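EAL/GGDEF domain protein (Methylococcus capsulatus, PDB 3ICL) belongs to the GGDEF family, whose domains pack helices on both faces of a central, mainly antiparallel beta sheet. Local coordinates at residues Val38-Ser43 and Val118-Ile123; Val31-Leu36 and Glu136-Asn141; Ala67-Asp72 and Ile84-Ala89. The protein carries 1 engineered substitution. One frame throughout, in Å; residues are numbered along the deposited sequence.

Contact 1: Val38-Ser43 and Val118-Ile123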
loop_
_atom_site.group_PDB
_atom_site.type_symbol
_atom_site.label_atom_id
_atom_site.label_comp_id
_atom_site.label_asym_id
_atom_site.label_seq_id
_atom_site.Cartn_x
_atom_site.Cartn_y
_atom_site.Cartn_z
ATOM N N VAL A 38 -3.146 3.504 -6.846
ATOM C CA VAL A 38 -2.462 3.851 -8.083
ATOM C C VAL A 38 -3.492 4.781 -8.700
ATOM O O VAL A 38 -4.429 4.347 -9.374
ATOM C CB VAL A 38 -2.216 2.629 -8.981
ATOM C CG1 VAL A 38 -1.533 3.059 -10.269
ATOM C CG2 VAL A 38 -1.337 1.625 -8.248
ATOM N N ASP A 39 -3.321 6.068 -8.418
ATOM C CA ASP A 39 -4.240 7.104 -8.865
ATOM C C ASP A 39 -4.626 7.138 -10.334
ATOM O O ASP A 39 -5.800 7.309 -10.654
ATOM C CB ASP A 39 -3.709 8.486 -8.466
ATOM C CG ASP A 39 -3.532 8.638 -6.963
ATOM O OD1 ASP A 39 -4.195 7.905 -6.196
ATOM O OD2 ASP A 39 -2.736 9.508 -6.548
ATOM N N ASN A 40 -3.657 6.981 -11.232
ATOM C CA ASN A 40 -3.966 7.052 -12.659
ATOM C C ASN A 40 -4.067 5.701 -13.366
ATOM O O ASN A 40 -3.984 5.622 -14.593
ATOM C CB ASN A 40 -2.932 7.952 -13.360
ATOM C CG ASN A 40 -1.526 7.382 -13.313
ATOM O OD1 ASN A 40 -1.206 6.546 -12.465
ATOM N ND2 ASN A 40 -0.671 7.847 -14.218
ATOM N N PHE A 41 -4.281 4.640 -12.601
ATOM C CA PHE A 41 -4.371 3.319 -13.196
ATOM C C PHE A 41 -5.495 3.139 -14.212
ATOM O O PHE A 41 -5.278 2.575 -15.278
ATOM C CB PHE A 41 -4.516 2.243 -12.122
ATOM C CG PHE A 41 -4.522 0.853 -12.682
ATOM C CD1 PHE A 41 -3.338 0.253 -13.096
ATOM C CD2 PHE A 41 -5.717 0.160 -12.841
ATOM C CE1 PHE A 41 -3.338 -1.021 -13.664
ATOM C CE2 PHE A 41 -5.731 -1.121 -13.410
ATOM C CZ PHE A 41 -4.534 -1.709 -13.822
ATOM N N LYS A 42 -6.694 3.601 -13.880
ATOM C CA LYS A 42 -7.833 3.445 -14.780
ATOM C C LYS A 42 -7.572 3.996 -16.178
ATOM O O LYS A 42 -7.852 3.334 -17.178
ATOM C CB LYS A 42 -9.076 4.119 -14.199
ATOM C CG LYS A 42 -10.242 4.159 -15.180
ATOM C CD LYS A 42 -11.434 4.915 -14.623
ATOM C CE LYS A 42 -12.411 5.262 -15.734
ATOM N NZ LYS A 42 -12.831 4.058 -16.500
ATOM N N SER A 43 -7.046 5.213 -16.251
ATOM C CA SER A 43 -6.761 5.819 -17.544
ATOM C C SER A 43 -5.735 4.969 -18.287
ATOM O O SER A 43 -5.847 4.768 -19.498
ATOM C CB SER A 43 -6.243 7.243 -17.362
ATOM O OG SER A 43 -5.104 7.263 -16.532
ATOM N N VAL A 118 4.372 6.210 -16.225
ATOM C CA VAL A 118 4.643 6.820 -14.936
ATOM C C VAL A 118 3.323 6.846 -14.173
ATOM O O VAL A 118 2.357 7.463 -14.611
ATOM C CB VAL A 118 5.190 8.259 -15.097
ATOM C CG1 VAL A 118 4.259 9.081 -15.976
ATOM C CG2 VAL A 118 5.347 8.910 -13.730
ATOM N N ILE A 119 3.264 6.146 -13.047
ATOM C CA ILE A 119 2.032 6.131 -12.269
ATOM C C ILE A 119 2.079 7.208 -11.208
ATOM O O ILE A 119 3.162 7.632 -10.789
ATOM C CB ILE A 119 1.795 4.777 -11.548
ATOM C CG1 ILE A 119 2.993 4.441 -10.656
ATOM C CG2 ILE A 119 1.518 3.681 -12.567
ATOM C CD1 ILE A 119 2.787 3.232 -9.786
ATOM N N SER A 120 0.900 7.659 -10.794
ATOM C CA SER A 120 0.779 8.653 -9.732
ATOM C C SER A 120 0.265 7.825 -8.545
ATOM O O SER A 120 -0.607 6.970 -8.714
ATOM C CB SER A 120 -0.219 9.745 -10.134
ATOM O OG SER A 120 -1.467 9.182 -10.483
ATOM N N VAL A 121 0.807 8.070 -7.356
ATOM C CA VAL A 121 0.450 7.288 -6.169
ATOM C C VAL A 121 0.034 8.117 -4.953
ATOM O O VAL A 121 0.585 9.187 -4.706
ATOM C CB VAL A 121 1.659 6.400 -5.744
ATOM C CG1 VAL A 121 1.350 5.643 -4.468
ATOM C CG2 VAL A 121 2.017 5.429 -6.867
ATOM N N SER A 122 -0.942 7.615 -4.200
ATOM C CA SER A 122 -1.401 8.284 -2.978
ATOM C C SER A 122 -1.453 7.246 -1.871
ATOM O O SER A 122 -2.002 6.160 -2.056
ATOM C CB SER A 122 -2.788 8.904 -3.156
ATOM O OG SER A 122 -2.719 10.120 -3.875
ATOM N N ILE A 123 -0.885 7.583 -0.719
ATOM C CA ILE A 123 -0.850 6.654 0.396
ATOM C C ILE A 123 -1.464 7.195 1.684
ATOM O O ILE A 123 -1.154 8.307 2.118
ATOM C CB ILE A 123 0.602 6.239 0.710
ATOM C CG1 ILE A 123 1.250 5.619 -0.534
ATOM C CG2 ILE A 123 0.615 5.259 1.881
ATOM C CD1 ILE A 123 2.714 5.256 -0.352
#
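A type I beta turn, V38 to F41, carries the chain from the end of strand 32-38 into helix 41-48, and it is tied edgewise to the residues that lead into strand 121-127. V38 and V121 form an antiparallel non-hydrogen-bonded pair, their CA atoms 4.9 Å apart. Beyond that pair the backbone contributes only a weak bond across the segments, and side chains do most of the work. N40 is the clearest case: its CG lies between the backbone N and the carbonyl carbon (chi1 65°), and from there the amide bonds to a peptide group on each side of I119. N40 ND2 gives a hydrogen bond to V118 O at 3.1 Å, lying in the amide plane and reaching a lone pair of the carbonyl. N40 OD1 takes the N-H of S120 at 2.9 Å, nearly straight at the hydrogen (164°) although the donor stands above the plane of the amide carbonyl. D39 adds the weak bond from its N to S120 O (2.9 Å), while its OD2 comes within 2.7 Å of S122 OG. V38 CG1 meets I119 CG2 at 3.9 Å, and I119 also packs on L56 and T60 of helix 50-67. The N40 carboxamide thus takes the hydrogen-bonding place that a strand neighbour's peptide could fill. S122 OG also bonds to N156 OD1, so D39, S122 and N156 form one polar cluster; a sulfate ion about 6 Å from the D39 side chain is consistent with a polar surface there.

Contact 2: Val31-Leu36 and Glu136-Asn141; sequences VVLLFL and EQLLRN. With SO4 (sulfate ion), chain D.
L33 and L139 cross obliquely, and the point where they cross is tight: L33 CD2 sits 3.3 Å from L139 CD2 and equally near L139 CG, closer than usual van der Waals contact. The chi1 of L33, -146°, lies away from a staggered value, which may reflect this tight fit. The same methyl reaches across to the preceding leucine of the helix, with L33 CD2 3.9 Å from L138 CG, so it lodges between two successive helical side chains. L139 starts out along the flank of the helix, but its end turns in toward the strand. F35 meets it at about a right angle, F35 CE2 being 4.0 Å from L139 CD2, while F35 CD2 lies 3.5 Å from the carbonyl O of L139. At the other end, V31 CG1 touches L138 CD2 at 4.2 Å, and V31 also packs on L17, A20 and L21 of helix 10-23. On the outward side of the helix R140 makes a salt bridge from NH1 to E136 OE1 (3.2 Å) and presents its guanidinium edge to a sulfate ion, with NH1 2.8 Å from sulfate O2. The axes of strand 32-36 and helix segment 136-141 run at 41° to each other, 8.3 Å apart at closest approach. Helix 135-152 is the connection of a beta-alpha-beta unit between the parallel strands 121-127 and 156-159, and here it also covers the adjacent antiparallel strand 32-38.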
loop_
_atom_site.group_PDB
_atom_site.type_symbol
_atom_site.label_atom_id
_atom_site.label_comp_id
_atom_site.label_asym_id
_atom_site.label_seq_id
_atom_site.Cartn_x
_atom_site.Cartn_y
_atom_site.Cartn_z
ATOM N N VAL A 31 1.830 -1.716 14.981
ATOM C CA VAL A 31 1.415 -2.243 13.702
ATOM C C VAL A 31 1.029 -0.994 12.932
ATOM O O VAL A 31 0.398 -0.087 13.484
ATOM C CB VAL A 31 0.174 -3.151 13.828
ATOM C CG1 VAL A 31 -0.404 -3.425 12.455
ATOM C CG2 VAL A 31 0.549 -4.444 14.515
ATOM N N VAL A 32 1.439 -0.925 11.675
ATOM C CA VAL A 32 1.100 0.217 10.845
ATOM C C VAL A 32 0.546 -0.301 9.531
ATOM O O VAL A 32 1.064 -1.262 8.957
ATOM C CB VAL A 32 2.317 1.113 10.567
ATOM C CG1 VAL A 32 1.904 2.282 9.669
ATOM C CG2 VAL A 32 2.888 1.627 11.879
ATOM N N LEU A 33 -0.513 0.345 9.065
ATOM C CA LEU A 33 -1.168 -0.046 7.831
ATOM C C LEU A 33 -1.088 1.077 6.805
ATOM O O LEU A 33 -1.413 2.229 7.102
ATOM C CB LEU A 33 -2.630 -0.364 8.129
ATOM C CG LEU A 33 -3.360 -1.457 7.358
ATOM C CD1 LEU A 33 -2.613 -2.784 7.459
ATOM C CD2 LEU A 33 -4.751 -1.586 7.951
ATOM N N LEU A 34 -0.623 0.742 5.609
ATOM C CA LEU A 34 -0.549 1.707 4.521
ATOM C C LEU A 34 -1.556 1.237 3.481
ATOM O O LEU A 34 -1.646 0.047 3.194
ATOM C CB LEU A 34 0.857 1.752 3.904
ATOM C CG LEU A 34 1.904 2.669 4.558
ATOM C CD1 LEU A 34 2.041 2.348 6.032
ATOM C CD2 LEU A 34 3.235 2.508 3.843
ATOM N N PHE A 35 -2.331 2.171 2.944
ATOM C CA PHE A 35 -3.326 1.858 1.926
ATOM C C PHE A 35 -2.875 2.675 0.720
ATOM O O PHE A 35 -2.963 3.900 0.725
ATOM C CB PHE A 35 -4.720 2.301 2.393
ATOM C CG PHE A 35 -5.830 1.357 2.000
ATOM C CD1 PHE A 35 -6.054 1.032 0.662
ATOM C CD2 PHE A 35 -6.675 0.817 2.970
ATOM C CE1 PHE A 35 -7.107 0.184 0.294
ATOM C CE2 PHE A 35 -7.734 -0.033 2.614
ATOM C CZ PHE A 35 -7.950 -0.348 1.276
ATOM N N LEU A 36 -2.381 1.990 -0.303
ATOM C CA LEU A 36 -1.866 2.655 -1.492
ATOM C C LEU A 36 -2.823 2.615 -2.669
ATOM O O LEU A 36 -3.469 1.602 -2.936
ATOM C CB LEU A 36 -0.528 2.022 -1.873
ATOM C CG LEU A 36 0.278 2.584 -3.043
ATOM C CD1 LEU A 36 1.743 2.217 -2.837
ATOM C CD2 LEU A 36 -0.239 2.035 -4.357
ATOM N N GLU A 136 -10.491 -3.770 11.030
ATOM C CA GLU A 136 -11.460 -3.063 10.201
ATOM C C GLU A 136 -11.340 -1.552 10.377
ATOM O O GLU A 136 -11.402 -0.801 9.407
ATOM C CB GLU A 136 -12.898 -3.480 10.526
ATOM C CG GLU A 136 -13.915 -2.663 9.725
ATOM C CD GLU A 136 -15.355 -2.978 10.056
ATOM O OE1 GLU A 136 -16.235 -2.191 9.637
ATOM O OE2 GLU A 136 -15.610 -4.001 10.726
ATOM N N GLN A 137 -11.177 -1.107 11.617
ATOM C CA GLN A 137 -11.054 0.320 11.883
ATOM C C GLN A 137 -9.747 0.855 11.316
ATOM O O GLN A 137 -9.712 1.942 10.738
ATOM C CB GLN A 137 -11.100 0.598 13.386
ATOM C CG GLN A 137 -12.392 0.192 14.056
ATOM C CD GLN A 137 -12.392 0.498 15.541
ATOM O OE1 GLN A 137 -11.462 0.130 16.265
ATOM N NE2 GLN A 137 -13.439 1.171 16.006
ATOM N N LEU A 138 -8.674 0.086 11.480
ATOM C CA LEU A 138 -7.366 0.500 10.992
ATOM C C LEU A 138 -7.375 0.666 9.472
ATOM O O LEU A 138 -6.917 1.683 8.949
ATOM C CB LEU A 138 -6.305 -0.518 11.413
ATOM C CG LEU A 138 -4.869 0.006 11.516
ATOM C CD1 LEU A 138 -4.788 1.108 12.575
ATOM C CD2 LEU A 138 -3.936 -1.141 11.879
ATOM N N LEU A 139 -7.902 -0.334 8.773
ATOM C CA LEU A 139 -7.987 -0.309 7.316
ATOM C C LEU A 139 -8.856 0.844 6.816
ATOM O O LEU A 139 -8.463 1.588 5.915
ATOM C CB LEU A 139 -8.555 -1.636 6.807
ATOM C CG LEU A 139 -7.575 -2.807 6.742
ATOM C CD1 LEU A 139 -8.331 -4.129 6.673
ATOM C CD2 LEU A 139 -6.665 -2.622 5.534
ATOM N N ARG A 140 -10.042 0.982 7.396
ATOM C CA ARG A 140 -10.952 2.051 7.008
ATOM C C ARG A 140 -10.325 3.415 7.249
ATOM O O ARG A 140 -10.511 4.338 6.457
ATOM C CB ARG A 140 -12.260 1.936 7.790
ATOM C CG ARG A 140 -13.133 0.779 7.336
ATOM C CD ARG A 140 -14.364 0.633 8.214
ATOM N NE ARG A 140 -15.168 1.853 8.244
ATOM C CZ ARG A 140 -16.286 1.986 8.953
ATOM N NH1 ARG A 140 -16.725 0.972 9.688
ATOM N NH2 ARG A 140 -16.964 3.126 8.927
ATOM N N ASN A 141 -9.575 3.544 8.335
ATOM C CA ASN A 141 -8.944 4.820 8.641
ATOM C C ASN A 141 -7.772 5.091 7.692
ATOM O O ASN A 141 -7.571 6.225 7.258
ATOM C CB ASN A 141 -8.506 4.850 10.113
ATOM C CG ASN A 141 -9.683 5.009 11.069
ATOM O OD1 ASN A 141 -9.549 4.813 12.277
ATOM N ND2 ASN A 141 -10.842 5.373 10.529
HETATM S S SO4 D . -19.773 2.187 11.458
HETATM O O1 SO4 D . -18.630 3.091 11.670
HETATM O O2 SO4 D . -19.317 0.925 10.843
HETATM O O3 SO4 D . -20.418 1.894 12.752
HETATM O O4 SO4 D . -20.742 2.848 10.562
#

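Contact 3: Ala67-Asp72 and Ile84-Ala89; sequences AVRDGD and ILLNGA
D72 OD2, which rests against CD2 of L86, is gripped by two N-H groups of R69. The side-chain NE approaches it on the syn lone pair at 2.6 Å, as part of a salt bridge, and the backbone N of R69 comes from above the carboxylate plane at 2.8 Å. Bends at chi2 (83°) and chi3 (47°) bring NE back to OD2, while the backbone N is placed by the type II turn from R69 to D72. The other carboxylate oxygen faces the second segment: N87 N donates to D72 OD1 at 2.9 Å, again from above the plane, and R69 NH2 adds a weak bond to the same atom. That NH2 also crosses the contact, reaching G88 O at 2.8 Å. The bond is almost straight (172°) and lies in the guanidinium plane, although it meets the carbonyl well above the plane of that group. G88 O follows directly on the inverse gamma turn centred on N87. On the apolar side, V68 CG1 packs on I84 CG2 at 3.8 Å. R69 and D72 have the RxxD spacing of the regulatory inhibitory site found in many GGDEF domains, though the geometry alone does not establish such a role here. The chemistry implies that the paired carboxylate holds the guanidinium in a defined orientation while NH2 ties it to G88 O, and the pairing probably keeps both groups ionised.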
loop_
_atom_site.group_PDB
_atom_site.type_symbol
_atom_site.label_atom_id
_atom_site.label_comp_id
_atom_site.label_asym_id
_atom_site.label_seq_id
_atom_site.Cartn_x
_atom_site.Cartn_y
_atom_site.Cartn_z
ATOM N N ALA A 67 10.326 -2.337 -1.142
ATOM C CA ALA A 67 10.402 -1.151 -0.295
ATOM C C ALA A 67 9.944 -1.357 1.138
ATOM O O ALA A 67 10.143 -0.487 1.977
ATOM C CB ALA A 67 9.621 -0.004 -0.940
ATOM N N VAL A 68 9.323 -2.495 1.430
ATOM C CA VAL A 68 8.889 -2.772 2.798
ATOM C C VAL A 68 9.946 -3.654 3.460
ATOM O O VAL A 68 11.025 -3.834 2.902
ATOM C CB VAL A 68 7.500 -3.474 2.834
ATOM C CG1 VAL A 68 6.443 -2.534 2.267
ATOM C CG2 VAL A 68 7.525 -4.777 2.037
ATOM N N ARG A 69 9.663 -4.182 4.650
ATOM C CA ARG A 69 10.637 -5.035 5.327
ATOM C C ARG A 69 10.252 -6.508 5.234
ATOM O O ARG A 69 9.078 -6.848 5.099
ATOM C CB ARG A 69 10.780 -4.660 6.812
ATOM C CG ARG A 69 11.286 -3.239 7.096
ATOM C CD ARG A 69 10.149 -2.231 7.030
ATOM N NE ARG A 69 8.996 -2.701 7.790
ATOM C CZ ARG A 69 8.954 -2.783 9.115
ATOM N NH1 ARG A 69 10.001 -2.413 9.839
ATOM N NH2 ARG A 69 7.871 -3.261 9.714
ATOM N N ASP A 70 11.248 -7.383 5.302
ATOM C CA ASP A 70 10.974 -8.811 5.254
ATOM C C ASP A 70 10.057 -9.059 6.447
ATOM O O ASP A 70 10.327 -8.584 7.549
ATOM C CB ASP A 70 12.273 -9.608 5.397
ATOM C CG ASP A 70 12.067 -11.098 5.208
ATOM O OD1 ASP A 70 11.611 -11.503 4.117
ATOM O OD2 ASP A 70 12.357 -11.863 6.151
ATOM N N GLY A 71 8.964 -9.779 6.230
ATOM C CA GLY A 71 8.036 -10.021 7.322
ATOM C C GLY A 71 6.759 -9.211 7.147
ATOM O O GLY A 71 5.736 -9.516 7.761
ATOM N N ASP A 72 6.816 -8.167 6.322
ATOM C CA ASP A 72 5.631 -7.350 6.069
ATOM C C ASP A 72 4.790 -8.047 5.000
ATOM O O ASP A 72 5.300 -8.879 4.250
ATOM C CB ASP A 72 6.019 -5.950 5.574
ATOM C CG ASP A 72 6.732 -5.126 6.635
ATOM O OD1 ASP A 72 6.610 -5.452 7.836
ATOM O OD2 ASP A 72 7.400 -4.138 6.262
ATOM N N ILE A 84 -0.929 -2.489 2.738
ATOM C CA ILE A 84 0.405 -2.823 3.196
ATOM C C ILE A 84 0.482 -2.898 4.717
ATOM O O ILE A 84 0.218 -1.921 5.415
ATOM C CB ILE A 84 1.387 -1.764 2.658
ATOM C CG1 ILE A 84 1.345 -1.799 1.127
ATOM C CG2 ILE A 84 2.783 -1.993 3.211
ATOM C CD1 ILE A 84 1.729 -0.494 0.462
ATOM N N LEU A 85 0.846 -4.067 5.221
ATOM C CA LEU A 85 0.968 -4.287 6.654
ATOM C C LEU A 85 2.417 -4.233 7.109
ATOM O O LEU A 85 3.252 -5.000 6.632
ATOM C CB LEU A 85 0.375 -5.653 7.026
ATOM C CG LEU A 85 0.757 -6.277 8.373
ATOM C CD1 LEU A 85 0.386 -5.354 9.532
ATOM C CD2 LEU A 85 0.045 -7.620 8.507
ATOM N N LEU A 86 2.714 -3.311 8.019
ATOM C CA LEU A 86 4.055 -3.199 8.572
ATOM C C LEU A 86 3.983 -3.937 9.909
ATOM O O LEU A 86 3.412 -3.451 10.882
ATOM C CB LEU A 86 4.445 -1.730 8.763
ATOM C CG LEU A 86 4.404 -0.893 7.478
ATOM C CD1 LEU A 86 4.988 0.474 7.763
ATOM C CD2 LEU A 86 5.190 -1.574 6.358
ATOM N N ASN A 87 4.561 -5.130 9.924
ATOM C CA ASN A 87 4.541 -6.013 11.088
ATOM C C ASN A 87 5.544 -5.591 12.161
ATOM O O ASN A 87 6.563 -6.254 12.366
ATOM C CB ASN A 87 4.820 -7.437 10.594
ATOM C CG ASN A 87 4.563 -8.489 11.646
ATOM O OD1 ASN A 87 3.847 -8.254 12.619
ATOM N ND2 ASN A 87 5.133 -9.671 11.443
ATOM N N GLY A 88 5.231 -4.497 12.855
ATOM C CA GLY A 88 6.127 -3.964 13.867
ATOM C C GLY A 88 6.963 -2.929 13.140
ATOM O O GLY A 88 7.964 -3.264 12.510
ATOM N N ALA A 89 6.554 -1.667 13.226
ATOM C CA ALA A 89 7.226 -0.587 12.510
ATOM C C ALA A 89 8.286 0.208 13.262
ATOM O O ALA A 89 8.514 1.378 12.956
ATOM C CB ALA A 89 6.177 0.370 11.952
#

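Overall arrangement
From the N terminus, strand 32-38 carries the first segment of contact 2 and runs at V38 into that of contact 1, the turn into helix 41-48. Contact 3 is the first loop to close, where strand 81-86 returns, after strand 73-77, to the turn that follows helix 50-67. Contact 1 closes next, at the start of strand 121-127, and contact 2 last, on helix 135-152. The three loops nest without crossing: contact 3 within contact 1, and contact 1 within contact 2. All meet in one sheet, where strand 32-38 lies between 81-86 and 121-127. Contacts 1 and 3 mark regions on opposite sides of the chain's centre, while contact 2 adds a helix to the sheet.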